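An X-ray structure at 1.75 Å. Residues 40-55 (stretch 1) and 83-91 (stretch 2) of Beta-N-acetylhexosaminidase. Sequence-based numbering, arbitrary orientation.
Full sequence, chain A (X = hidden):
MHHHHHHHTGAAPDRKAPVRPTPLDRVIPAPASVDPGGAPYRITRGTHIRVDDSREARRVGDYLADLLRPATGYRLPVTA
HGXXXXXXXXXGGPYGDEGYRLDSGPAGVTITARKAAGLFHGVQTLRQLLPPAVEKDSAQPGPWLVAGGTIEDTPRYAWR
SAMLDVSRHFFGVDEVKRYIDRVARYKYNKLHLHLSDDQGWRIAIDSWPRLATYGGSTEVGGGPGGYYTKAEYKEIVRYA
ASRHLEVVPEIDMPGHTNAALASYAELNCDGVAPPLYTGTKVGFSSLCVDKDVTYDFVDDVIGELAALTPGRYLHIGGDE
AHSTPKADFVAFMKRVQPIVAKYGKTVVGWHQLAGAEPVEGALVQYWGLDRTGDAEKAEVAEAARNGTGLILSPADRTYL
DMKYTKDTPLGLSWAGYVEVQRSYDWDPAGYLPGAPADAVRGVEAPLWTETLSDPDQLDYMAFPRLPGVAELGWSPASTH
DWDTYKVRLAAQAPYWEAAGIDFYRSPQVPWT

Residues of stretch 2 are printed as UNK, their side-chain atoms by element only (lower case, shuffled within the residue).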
# COMPACT_ATOMS: atom_id res chain seq x y z
N PRO A 40 -32.19 0.34 -9.52
CA PRO A 40 -31.16 0.53 -8.50
C PRO A 40 -31.75 0.58 -7.10
O PRO A 40 -32.97 0.53 -6.92
CB PRO A 40 -30.57 1.88 -8.89
CG PRO A 40 -31.79 2.63 -9.32
CD PRO A 40 -32.51 1.61 -10.20
N TYR A 41 -30.86 0.64 -6.11
CA TYR A 41 -31.29 0.76 -4.73
C TYR A 41 -31.08 2.23 -4.42
O TYR A 41 -30.21 2.88 -5.01
CB TYR A 41 -30.43 -0.07 -3.78
CG TYR A 41 -30.76 0.18 -2.32
CD1 TYR A 41 -32.04 -0.11 -1.83
CD2 TYR A 41 -29.82 0.72 -1.45
CE1 TYR A 41 -32.37 0.15 -0.49
CE2 TYR A 41 -30.14 0.99 -0.12
CZ TYR A 41 -31.42 0.70 0.35
OH TYR A 41 -31.75 0.96 1.67
N ARG A 42 -31.87 2.76 -3.50
CA ARG A 42 -31.73 4.16 -3.12
C ARG A 42 -31.70 4.23 -1.60
O ARG A 42 -32.64 3.80 -0.94
CB ARG A 42 -32.93 4.96 -3.64
CG ARG A 42 -32.76 6.46 -3.54
CD ARG A 42 -34.11 7.15 -3.65
NE ARG A 42 -34.01 8.55 -4.02
CZ ARG A 42 -34.11 9.01 -5.26
NH1 ARG A 42 -34.32 8.16 -6.27
NH2 ARG A 42 -34.02 10.31 -5.51
N ILE A 43 -30.60 4.73 -1.05
CA ILE A 43 -30.51 4.86 0.40
C ILE A 43 -31.38 6.04 0.80
O ILE A 43 -31.28 7.12 0.21
CB ILE A 43 -29.06 5.15 0.86
CG1 ILE A 43 -28.11 4.07 0.34
CG2 ILE A 43 -29.01 5.20 2.38
CD1 ILE A 43 -26.66 4.28 0.75
N THR A 44 -32.26 5.83 1.78
CA THR A 44 -33.12 6.91 2.26
C THR A 44 -32.87 7.11 3.75
O THR A 44 -32.20 6.29 4.39
CB THR A 44 -34.62 6.63 1.98
OG1 THR A 44 -35.01 5.38 2.57
CG2 THR A 44 -34.88 6.58 0.48
N ARG A 45 -33.40 8.19 4.30
CA ARG A 45 -33.19 8.54 5.71
C ARG A 45 -33.35 7.42 6.73
O ARG A 45 -32.62 7.39 7.72
CB ARG A 45 -34.09 9.72 6.10
CG ARG A 45 -35.57 9.38 6.26
CD ARG A 45 -36.41 10.65 6.33
NE ARG A 45 -35.90 11.62 7.29
CZ ARG A 45 -35.91 11.46 8.61
NH1 ARG A 45 -36.43 10.36 9.14
NH2 ARG A 45 -35.42 12.41 9.40
N GLY A 46 -34.28 6.50 6.49
CA GLY A 46 -34.49 5.43 7.45
C GLY A 46 -33.72 4.14 7.23
O GLY A 46 -33.97 3.14 7.90
N THR A 47 -32.77 4.16 6.30
CA THR A 47 -32.01 2.95 6.01
C THR A 47 -31.17 2.47 7.19
O THR A 47 -30.44 3.25 7.82
CB THR A 47 -31.08 3.15 4.80
OG1 THR A 47 -31.87 3.37 3.62
CG2 THR A 47 -30.20 1.92 4.59
N HIS A 48 -31.28 1.18 7.48
CA HIS A 48 -30.54 0.54 8.56
C HIS A 48 -29.45 -0.33 7.93
O HIS A 48 -29.60 -0.80 6.80
CB HIS A 48 -31.45 -0.37 9.39
CG HIS A 48 -32.38 0.36 10.30
ND1 HIS A 48 -32.89 1.61 10.01
CD2 HIS A 48 -32.92 0.00 11.49
CE1 HIS A 48 -33.71 1.99 10.98
NE2 HIS A 48 -33.74 1.03 11.89
N ILE A 49 -28.36 -0.52 8.66
CA ILE A 49 -27.27 -1.38 8.19
C ILE A 49 -27.36 -2.63 9.06
O ILE A 49 -27.07 -2.59 10.26
CB ILE A 49 -25.89 -0.71 8.38
CG1 ILE A 49 -25.76 0.47 7.41
CG2 ILE A 49 -24.78 -1.72 8.13
CD1 ILE A 49 -24.56 1.35 7.67
N ARG A 50 -27.80 -3.73 8.45
CA ARG A 50 -27.96 -5.00 9.15
C ARG A 50 -26.68 -5.82 9.02
O ARG A 50 -26.18 -6.03 7.92
CB ARG A 50 -29.13 -5.78 8.55
CG ARG A 50 -29.35 -7.18 9.12
CD ARG A 50 -29.78 -7.15 10.58
NE ARG A 50 -30.45 -8.39 10.97
CZ ARG A 50 -29.86 -9.57 11.08
NH1 ARG A 50 -28.57 -9.70 10.84
NH2 ARG A 50 -30.57 -10.64 11.43
N VAL A 51 -26.17 -6.27 10.16
CA VAL A 51 -24.95 -7.08 10.19
C VAL A 51 -25.19 -8.33 11.03
O VAL A 51 -26.20 -8.44 11.73
CB VAL A 51 -23.78 -6.30 10.83
CG1 VAL A 51 -23.50 -5.04 10.04
CG2 VAL A 51 -24.10 -5.97 12.28
N ASP A 52 -24.27 -9.28 10.95
CA ASP A 52 -24.39 -10.50 11.73
C ASP A 52 -24.09 -10.17 13.18
O ASP A 52 -23.44 -9.17 13.48
CB ASP A 52 -23.41 -11.57 11.24
CG ASP A 52 -23.65 -11.95 9.79
OD1 ASP A 52 -24.82 -12.14 9.41
OD2 ASP A 52 -22.65 -12.06 9.05
N ASP A 53 -24.57 -11.01 14.09
CA ASP A 53 -24.35 -10.79 15.51
C ASP A 53 -22.94 -11.20 15.91
O ASP A 53 -22.74 -12.15 16.66
CB ASP A 53 -25.39 -11.57 16.32
CG ASP A 53 -25.35 -11.24 17.80
OD1 ASP A 53 -24.83 -10.16 18.15
OD2 ASP A 53 -25.85 -12.05 18.61
N SER A 54 -21.95 -10.47 15.38
CA SER A 54 -20.55 -10.74 15.68
C SER A 54 -19.77 -9.43 15.70
O SER A 54 -20.13 -8.47 15.03
CB SER A 54 -19.94 -11.69 14.64
OG SER A 54 -19.91 -11.09 13.35
N ARG A 55 -18.69 -9.42 16.48
CA ARG A 55 -17.84 -8.24 16.60
C ARG A 55 -17.29 -7.78 15.25
O ARG A 55 -17.39 -6.61 14.90
CB ARG A 55 -16.67 -8.54 17.54
CG ARG A 55 -15.76 -7.35 17.80
CD ARG A 55 -16.44 -6.32 18.68
NE ARG A 55 -16.85 -6.90 19.96
CZ ARG A 55 -16.02 -7.44 20.84
NH1 ARG A 55 -14.72 -7.48 20.59
NH2 ARG A 55 -16.49 -7.94 21.97
N UNK A 83 -34.52 -6.43 8.94
CA UNK A 83 -34.15 -6.58 7.53
C UNK A 83 -33.68 -5.25 6.93
O UNK A 83 -34.36 -4.67 6.08
c UNK A 83 -35.33 -7.11 6.73
c UNK A 83 -36.83 -9.81 8.63
n UNK A 83 -36.48 -8.55 8.45
c UNK A 83 -35.86 -8.42 7.23
n UNK A 83 -36.46 -10.50 7.57
c UNK A 83 -35.86 -9.65 6.67
N UNK A 84 -32.52 -4.79 7.37
CA UNK A 84 -31.98 -3.53 6.89
C UNK A 84 -31.81 -3.38 5.39
O UNK A 84 -31.61 -4.36 4.67
N UNK A 85 -31.89 -2.13 4.93
CA UNK A 85 -31.75 -1.83 3.51
C UNK A 85 -30.37 -2.19 2.99
O UNK A 85 -30.21 -2.50 1.82
N UNK A 86 -29.37 -2.11 3.87
CA UNK A 86 -28.01 -2.48 3.50
C UNK A 86 -27.64 -3.62 4.44
O UNK A 86 -27.61 -3.44 5.66
c UNK A 86 -25.58 -1.81 3.48
c UNK A 86 -26.47 1.06 2.92
c UNK A 86 -27.33 -0.18 2.74
c UNK A 86 -27.01 -1.31 3.71
N UNK A 87 -27.37 -4.79 3.88
CA UNK A 87 -27.03 -5.94 4.69
C UNK A 87 -25.64 -6.48 4.41
O UNK A 87 -25.25 -6.67 3.26
c UNK A 87 -28.05 -7.07 4.47
c UNK A 87 -28.84 -8.72 6.19
c UNK A 87 -27.73 -8.36 5.21
n UNK A 87 -28.66 -10.03 6.81
n UNK A 87 -26.77 -9.44 8.00
n UNK A 87 -27.61 -11.57 8.17
c UNK A 87 -27.68 -10.35 7.66
N UNK A 88 -24.89 -6.70 5.49
CA UNK A 88 -23.54 -7.25 5.40
C UNK A 88 -23.65 -8.63 6.04
O UNK A 88 -23.93 -8.74 7.23
c UNK A 88 -22.55 -6.37 6.17
c UNK A 88 -22.34 -4.70 4.32
c UNK A 88 -22.56 -4.88 5.82
c UNK A 88 -21.48 -4.16 6.61
N UNK A 89 -23.44 -9.68 5.25
CA UNK A 89 -23.56 -11.02 5.80
C UNK A 89 -22.40 -11.95 5.50
O UNK A 89 -21.86 -11.96 4.39
n UNK A 89 -25.60 -14.28 2.01
c UNK A 89 -24.86 -11.66 5.31
c UNK A 89 -26.48 -12.03 3.44
n UNK A 89 -26.79 -13.42 3.77
n UNK A 89 -26.68 -15.69 3.46
c UNK A 89 -25.06 -11.64 3.80
c UNK A 89 -26.35 -14.47 3.08
N UNK A 90 -22.02 -12.72 6.51
CA UNK A 90 -20.94 -13.68 6.39
C UNK A 90 -21.58 -15.04 6.15
O UNK A 90 -22.42 -15.49 6.93
c UNK A 90 -19.37 -12.43 8.02
c UNK A 90 -18.76 -12.53 9.41
c UNK A 90 -20.11 -13.72 7.68
c UNK A 90 -18.30 -12.16 6.97
N UNK A 91 -21.19 -15.68 5.06
CA UNK A 91 -21.74 -16.99 4.71
C UNK A 91 -20.79 -17.73 3.78
O UNK A 91 -19.82 -17.16 3.28
c UNK A 91 -23.09 -16.82 4.05
O HOH W 1 -24.81 -14.36 8.15

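Position 83 has six side-chain atoms: one carbon, then a five-membered ring of three carbons and two nitrogens. That is an imidazole, and the residue is His83. Its CA-to-CB bond points away, and the side chain comes no nearer than 6.4 Å to stretch 1.

Position 84 has no side-chain atoms, so it is Gly84. Its CA lies 3.6 Å from His48 O, and an ideal CB would sit 2.8 Å from His48 O and 3.0 Å from Arg50 N, both clashes. The bare backbone is what allows this approach.

Position 85 is also without side-chain atoms: Gly85. Tyr41 OH stands 3.3 Å from its CA, and an ideal CB would fall 2.1 Å from that same Tyr41 OH. The carbonyl O of Gly85 lies over one face of the Tyr41 ring.

Position 86 carries four carbons forked at the first, one arm two carbons long. Beta branching with a longer arm identifies Ile86. Its CG1 is 4.2 Å from Tyr41 CE2 and 4.0 Å from Thr47 CG2, its CD1 is 3.9 Å from Ile43 CD1, and its CB is 4.3 Å from Ile49 CG1, so the side chain packs against apolar groups of four residues of stretch 1.

Position 87 shows three carbons, a nitrogen, and a carbon bearing two more nitrogens, the guanidinium pattern of Arg87. Its NH2 donates to Asp52 OD1 at 3.1 Å (155°), a salt bridge in which the carboxylate oxygen lies near the guanidinium plane. Arg50 NH1 lies instead over a face of this group, 3.4 Å from Arg87 NH1; two donors of like charge meet there, and no hydrogen bond joins them.

Position 88 has four carbons forked at the second, hence Leu88. Its CD1 lies 4.1 Å from Val51 CG1 and 4.4 Å from Ile49 CG2.

Position 89 repeats the guanidinium pattern and is Arg89. The end of its side chain leads away, and NH1 is hydrogen-bonded elsewhere in the structure. Its CA nevertheless lies 3.5 Å from Asp52 OD2.

Position 90, four carbons forked at the second, is Leu90. Its CB is 3.3 Å from Asp52 OD2, and its CD1 is 4.3 Å from Ser54 OG.

Position 91 has a single carbon, giving Ala91, which makes no contact with stretch 1.

The contact is a parallel pairing, with bridges Ile49–Ile86 and Arg50–Arg87. Ile86 N donates to His48 O (3.2 Å, 168°), Arg50 N to Ile86 O (2.8 Å, 153°), and Leu88 N to Arg50 O (2.8 Å, 171°). Ile49 and Ile86 share one face of the sheet, Arg50 and Arg87 the other. Beyond this ladder, the Asp52 carboxylate takes over as acceptor: Leu90 N donates to its OD2 (2.7 Å, 154°), while water 1 donates to Asp52 OD1 (2.6 Å) and Leu90 O (2.9 Å), bridging the two residues. Together the stretches bury 714 Å².

Stretch 2, residues 83-91: HGGIRLRLA
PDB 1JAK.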